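Glycoside hydrolase family 16 protein (PDB 6T2N) probably acts as an endo-beta-galactosidase of glycoside hydrolase family 16, cutting mucin O-glycans within the chain in the human gut. Local coordinates at residues 153-158 against 292-297; 159-164 against 182-187. All coordinates share one frame; numbering follows the deposited sequence.

Contact 1: 153-158 against 292-297. With CA (calcium ion), chain C.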
loop_
_atom_site.group_PDB
_atom_site.type_symbol
_atom_site.label_atom_id
_atom_site.label_comp_id
_atom_site.label_asym_id
_atom_site.label_seq_id
_atom_site.Cartn_x
_atom_site.Cartn_y
_atom_site.Cartn_z
ATOM N N LYS A 153 7.614 1.159 -11.393
ATOM C CA LYS A 153 9.047 1.513 -11.287
ATOM C C LYS A 153 9.242 2.360 -10.032
ATOM O O LYS A 153 8.399 3.214 -9.772
ATOM C CB LYS A 153 9.508 2.322 -12.493
ATOM C CG LYS A 153 10.994 2.152 -12.756
ATOM C CD LYS A 153 11.518 2.770 -14.042
ATOM C CE LYS A 153 12.410 3.944 -13.701
ATOM N NZ LYS A 153 12.996 4.550 -14.912
ATOM N N VAL A 154 10.288 2.109 -9.256
ATOM C CA VAL A 154 10.456 2.788 -7.941
ATOM C C VAL A 154 11.598 3.776 -8.066
ATOM O O VAL A 154 12.564 3.562 -8.817
ATOM C CB VAL A 154 10.690 1.857 -6.727
ATOM C CG1 VAL A 154 9.449 1.039 -6.394
ATOM C CG2 VAL A 154 11.929 0.964 -6.828
ATOM N N PRO A 155 11.489 4.890 -7.305
ATOM C CA PRO A 155 12.515 5.929 -7.309
ATOM C C PRO A 155 13.727 5.316 -6.623
ATOM O O PRO A 155 13.566 4.308 -6.050
ATOM C CB PRO A 155 11.875 7.040 -6.481
ATOM C CG PRO A 155 10.953 6.281 -5.532
ATOM C CD PRO A 155 10.357 5.207 -6.408
ATOM N N LYS A 156 14.883 5.955 -6.693
ATOM C CA LYS A 156 16.067 5.544 -5.892
ATOM C C LYS A 156 16.844 6.814 -5.531
ATOM O O LYS A 156 17.441 7.429 -6.456
ATOM C CB LYS A 156 16.931 4.532 -6.654
ATOM C CG LYS A 156 18.314 4.307 -6.072
ATOM C CD LYS A 156 19.161 3.331 -6.828
ATOM C CE LYS A 156 20.210 2.718 -5.932
ATOM N NZ LYS A 156 21.401 2.283 -6.694
ATOM N N THR A 157 16.809 7.153 -4.237
ATOM C CA THR A 157 17.531 8.259 -3.563
ATOM C C THR A 157 17.449 8.018 -2.044
ATOM O O THR A 157 16.622 7.183 -1.588
ATOM C CB THR A 157 16.950 9.600 -4.031
ATOM O OG1 THR A 157 17.911 10.655 -3.911
ATOM C CG2 THR A 157 15.694 9.981 -3.282
ATOM N N LYS A 158 18.284 8.705 -1.272
ATOM C CA LYS A 158 18.313 8.647 0.221
ATOM C C LYS A 158 16.947 9.079 0.771
ATOM O O LYS A 158 16.486 10.180 0.505
ATOM C CB LYS A 158 19.460 9.514 0.754
ATOM C CG LYS A 158 19.994 9.191 2.137
ATOM C CD LYS A 158 21.436 9.641 2.310
ATOM C CE LYS A 158 21.981 9.429 3.710
ATOM N NZ LYS A 158 21.052 9.904 4.767
ATOM N N VAL A 292 11.978 13.307 -7.186
ATOM C CA VAL A 292 12.063 11.867 -7.490
ATOM C C VAL A 292 10.619 11.467 -7.771
ATOM O O VAL A 292 9.708 12.210 -7.245
ATOM C CB VAL A 292 12.805 11.254 -6.296
ATOM C CG1 VAL A 292 12.126 10.063 -5.673
ATOM C CG2 VAL A 292 14.232 10.964 -6.679
ATOM N N LYS A 293 10.436 10.454 -8.635
ATOM C CA LYS A 293 9.103 9.928 -9.070
ATOM C C LYS A 293 8.873 8.427 -8.745
ATOM O O LYS A 293 9.774 7.606 -8.880
ATOM C CB LYS A 293 8.986 10.153 -10.575
ATOM C CG LYS A 293 8.953 11.594 -11.028
ATOM C CD LYS A 293 8.751 11.752 -12.535
ATOM C CE LYS A 293 9.154 13.132 -13.031
ATOM N NZ LYS A 293 8.861 13.319 -14.475
ATOM N N PHE A 294 7.646 8.068 -8.432
ATOM C CA PHE A 294 7.197 6.659 -8.291
ATOM C C PHE A 294 6.142 6.504 -9.381
ATOM O O PHE A 294 5.162 7.335 -9.354
ATOM C CB PHE A 294 6.657 6.377 -6.874
ATOM C CG PHE A 294 6.193 4.989 -6.509
ATOM C CD1 PHE A 294 6.711 3.853 -7.097
ATOM C CD2 PHE A 294 5.329 4.812 -5.445
ATOM C CE1 PHE A 294 6.342 2.578 -6.678
ATOM C CE2 PHE A 294 4.957 3.543 -5.026
ATOM C CZ PHE A 294 5.438 2.431 -5.674
ATOM N N LEU A 295 6.383 5.579 -10.324
ATOM C CA LEU A 295 5.511 5.380 -11.497
ATOM C C LEU A 295 4.734 4.088 -11.312
ATOM O O LEU A 295 5.389 3.021 -11.131
ATOM C CB LEU A 295 6.397 5.321 -12.739
ATOM C CG LEU A 295 7.277 6.552 -12.926
ATOM C CD1 LEU A 295 8.087 6.451 -14.191
ATOM C CD2 LEU A 295 6.433 7.821 -12.927
ATOM N N ILE A 296 3.404 4.156 -11.363
ATOM C CA ILE A 296 2.563 2.921 -11.399
ATOM C C ILE A 296 2.033 2.786 -12.823
ATOM O O ILE A 296 1.176 3.618 -13.226
ATOM C CB ILE A 296 1.412 2.971 -10.375
ATOM C CG1 ILE A 296 1.925 2.960 -8.944
ATOM C CG2 ILE A 296 0.449 1.846 -10.618
ATOM C CD1 ILE A 296 2.064 4.324 -8.367
ATOM N N ASP A 297 2.505 1.794 -13.566
ATOM C CA ASP A 297 1.943 1.574 -14.921
ATOM C C ASP A 297 0.472 1.135 -14.782
ATOM O O ASP A 297 -0.371 1.684 -15.465
ATOM C CB ASP A 297 2.841 0.673 -15.767
ATOM C CG ASP A 297 2.471 0.677 -17.237
ATOM O OD1 ASP A 297 2.210 1.766 -17.816
ATOM O OD2 ASP A 297 2.468 -0.403 -17.801
HETATM CA CA CA C . -0.469 2.283 -18.013
#
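The F294 ring meets the carbonyl of K153 at its edge, near the ring plane, with K153 O 3.2 Å from F294 CD1. V154 and P155 approach the same ring obliquely. V154 CG1 is 3.5 Å from F294 CE1, the two side chains lying alongside and pointing the same way, while P155 CD sits 3.9 Å from F294 CB. With CG anti to the backbone N (chi1 -178°), F294 is carried off the strand among V154, P155, P162 and L183. Replacing F294 by alanine takes the ring away, which would probably open a gap among these four residues and leave K153 O without the ring edge it now meets.

The backbones run antiparallel, and K153 and L295 form a hydrogen-bonded pair. K153 N donates to L295 O at 2.9 Å, with an N-H...O angle of 136°. The return bond from L295 N to K153 O, 3.2 Å, is straighter (159°). The K153 and L295 side chains leave on the same face, opposite to that of F294. Beyond K153 the pairing stops, and contact passes to side chains: T157 CG2 touches V292 CG2 at 3.8 Å, and P155 crosses V292 at about a right angle, though how closely those two pack is doubtful. K293 points its amine elsewhere, to a salt bridge with E96.

Farther along the strand, D297 binds the calcium ion twice, through its backbone O at 2.6 Å and OD1 at 2.7 Å; E59 and G98 complete the protein ligands. K153 ends strand 146-153, which pairs with strand 292-302, itself paired on with strand 99-104; the contact therefore lies in one antiparallel sheet of the beta-jelly-roll sandwich of family 16 hydrolases, with a calcium site on that sheet.

Contact 2: 159-164 against 182-187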
loop_
_atom_site.group_PDB
_atom_site.type_symbol
_atom_site.label_atom_id
_atom_site.label_comp_id
_atom_site.label_asym_id
_atom_site.label_seq_id
_atom_site.Cartn_x
_atom_site.Cartn_y
_atom_site.Cartn_z
ATOM N N GLY A 159 16.287 8.173 1.470
ATOM C CA GLY A 159 15.162 8.460 2.384
ATOM C C GLY A 159 13.815 8.170 1.751
ATOM O O GLY A 159 12.806 8.168 2.495
ATOM N N ILE A 160 13.786 7.934 0.434
ATOM C CA ILE A 160 12.525 7.587 -0.273
ATOM C C ILE A 160 12.006 6.232 0.235
ATOM O O ILE A 160 12.808 5.300 0.484
ATOM C CB ILE A 160 12.708 7.628 -1.807
ATOM C CG1 ILE A 160 11.355 7.849 -2.468
ATOM C CG2 ILE A 160 13.432 6.420 -2.363
ATOM C CD1 ILE A 160 10.717 9.142 -2.019
ATOM N N TRP A 161 10.686 6.130 0.351
ATOM C CA TRP A 161 9.970 4.937 0.845
ATOM C C TRP A 161 8.723 4.742 -0.006
ATOM O O TRP A 161 7.622 5.174 0.328
ATOM C CB TRP A 161 9.673 5.110 2.329
ATOM C CG TRP A 161 9.160 3.914 3.062
ATOM C CD1 TRP A 161 8.609 2.769 2.577
ATOM C CD2 TRP A 161 9.056 3.844 4.477
ATOM N NE1 TRP A 161 8.191 1.976 3.596
ATOM C CE2 TRP A 161 8.470 2.603 4.778
ATOM C CE3 TRP A 161 9.438 4.708 5.517
ATOM C CZ2 TRP A 161 8.241 2.217 6.102
ATOM C CZ3 TRP A 161 9.231 4.317 6.826
ATOM C CH2 TRP A 161 8.621 3.088 7.108
ATOM N N PRO A 162 8.880 4.079 -1.160
ATOM C CA PRO A 162 7.739 3.741 -1.982
ATOM C C PRO A 162 7.097 2.517 -1.339
ATOM O O PRO A 162 7.813 1.677 -0.792
ATOM C CB PRO A 162 8.337 3.442 -3.369
ATOM C CG PRO A 162 9.836 3.162 -3.125
ATOM C CD PRO A 162 10.161 3.639 -1.725
ATOM N N ALA A 163 5.781 2.430 -1.467
ATOM C CA ALA A 163 4.975 1.357 -0.868
ATOM C C ALA A 163 3.730 1.127 -1.716
ATOM O O ALA A 163 3.114 2.112 -2.129
ATOM C CB ALA A 163 4.617 1.726 0.532
ATOM N N ILE A 164 3.424 -0.143 -1.967
ATOM C CA ILE A 164 2.095 -0.657 -2.388
ATOM C C ILE A 164 1.553 -1.462 -1.213
ATOM O O ILE A 164 2.182 -2.444 -0.854
ATOM C CB ILE A 164 2.284 -1.512 -3.641
ATOM C CG1 ILE A 164 2.944 -0.669 -4.726
ATOM C CG2 ILE A 164 1.002 -2.183 -4.104
ATOM C CD1 ILE A 164 3.663 -1.515 -5.747
ATOM N N MET A 182 2.429 -5.259 -0.159
ATOM C CA MET A 182 2.921 -5.976 -1.377
ATOM C C MET A 182 4.366 -5.499 -1.653
ATOM O O MET A 182 5.268 -6.374 -1.899
ATOM C CB MET A 182 2.002 -5.814 -2.599
ATOM C CG MET A 182 0.531 -6.048 -2.294
ATOM S SD MET A 182 -0.650 -5.806 -3.693
ATOM C CE MET A 182 0.318 -6.375 -5.106
ATOM N N LEU A 183 4.610 -4.184 -1.520
ATOM C CA LEU A 183 5.967 -3.599 -1.675
ATOM C C LEU A 183 6.261 -2.565 -0.594
ATOM O O LEU A 183 5.449 -1.641 -0.415
ATOM C CB LEU A 183 6.098 -2.936 -3.049
ATOM C CG LEU A 183 7.246 -1.929 -3.181
ATOM C CD1 LEU A 183 8.587 -2.644 -3.140
ATOM C CD2 LEU A 183 7.103 -1.124 -4.457
ATOM N N GLU A 184 7.440 -2.702 0.006
ATOM C CA GLU A 184 8.146 -1.619 0.711
ATOM C C GLU A 184 9.628 -1.738 0.395
ATOM O O GLU A 184 10.139 -2.877 0.352
ATOM C CB GLU A 184 7.873 -1.734 2.194
ATOM C CG GLU A 184 6.473 -1.327 2.566
ATOM C CD GLU A 184 6.211 -1.610 4.020
ATOM O OE1 GLU A 184 6.413 -2.803 4.476
ATOM O OE2 GLU A 184 5.894 -0.649 4.700
ATOM N N ASN A 185 10.276 -0.605 0.135
ATOM C CA ASN A 185 11.694 -0.543 -0.309
ATOM C C ASN A 185 12.328 0.519 0.558
ATOM O O ASN A 185 11.585 1.465 0.800
ATOM C CB ASN A 185 11.747 -0.184 -1.797
ATOM C CG ASN A 185 13.141 -0.025 -2.356
ATOM O OD1 ASN A 185 13.936 -0.970 -2.394
ATOM N ND2 ASN A 185 13.437 1.186 -2.800
ATOM N N ILE A 186 13.581 0.409 1.002
ATOM C CA ILE A 186 14.176 1.601 1.683
ATOM C C ILE A 186 15.588 1.897 1.160
ATOM O O ILE A 186 16.309 0.929 0.837
ATOM C CB ILE A 186 14.097 1.451 3.211
ATOM C CG1 ILE A 186 14.782 0.169 3.693
ATOM C CG2 ILE A 186 12.642 1.532 3.709
ATOM C CD1 ILE A 186 15.113 0.187 5.177
ATOM N N SER A 187 15.941 3.192 1.079
ATOM C CA SER A 187 17.198 3.763 0.514
ATOM C C SER A 187 18.447 2.901 0.744
ATOM O O SER A 187 19.225 2.731 -0.217
ATOM C CB SER A 187 17.461 5.073 1.123
ATOM O OG SER A 187 16.252 5.737 1.331
#
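Two first torsions set W161 beside E184: CG of W161 is anti to its own N (chi1 -170°), and in E184 the chain leaves anti to the carbonyl carbon (chi1 -73°), extended beyond CG. The two side chains therefore lie alongside, pointing the same way. E184 CG lies at the indole edge in plane; the carboxylate atom OE2 is near that plane too, 3.7 Å from W161 NE1, though the carboxylate itself is turned relative to the ring. I186 supplies a CH-pi contact from over one face, its CG2 4.2 Å from the centroid of the five-membered ring of W161 and almost on the ring normal.

The backbone pairing is antiparallel. I164 N donates to L183 O at 3.0 Å, and L183 N returns a nearly linear bond (176°) to I164 O at 3.1 Å. M182 and L183 both face I164, the definition of a classic beta bulge. The bulge falls within Glu-Ile-Asp-Met-Leu-Glu, which matches the signature in which family 16 enzymes carry their active-site acids; E184 is its last residue, with OE1 close to D181 OD2. This is consistent with W161, A163 and E184 lining the active-site side of the sheet.

I164 and L183 point to the other face, toward F294 and Y227 of the opposing sheet. There I164 CD1 touches L183 CD2 at 3.7 Å, and I164 CG2 lies 4.0 Å from M182 SD. Past E184 the pairing slackens: N185 N reaches P162 O only weakly, at 3.5 Å, and the P162 ring crosses N185 obliquely. At the end, S187 OG accepts from G159 N, but the modelled separation is too short for its strength to be judged.

From the N terminus, strand 146-153 runs into 153-158, which leads straight into 159-164, so the first segments of both contacts are consecutive. After strand 160-168 the chain turns back, and 182-187 closes contact 2 over the 17 residues in between. Only much later, after strand 267-275, does 292-297 arrive to close contact 1 over 133 residues; contact 2 is thus wholly enclosed, and the two do not cross. Their centres are 9 Å apart, and they touch where P155 meets I160 and F294 meets A163. Contact 1 belongs to the calcium-bearing sheet, contact 2 to the facing one, and 153-158 is the connection that carries the chain from one to the other.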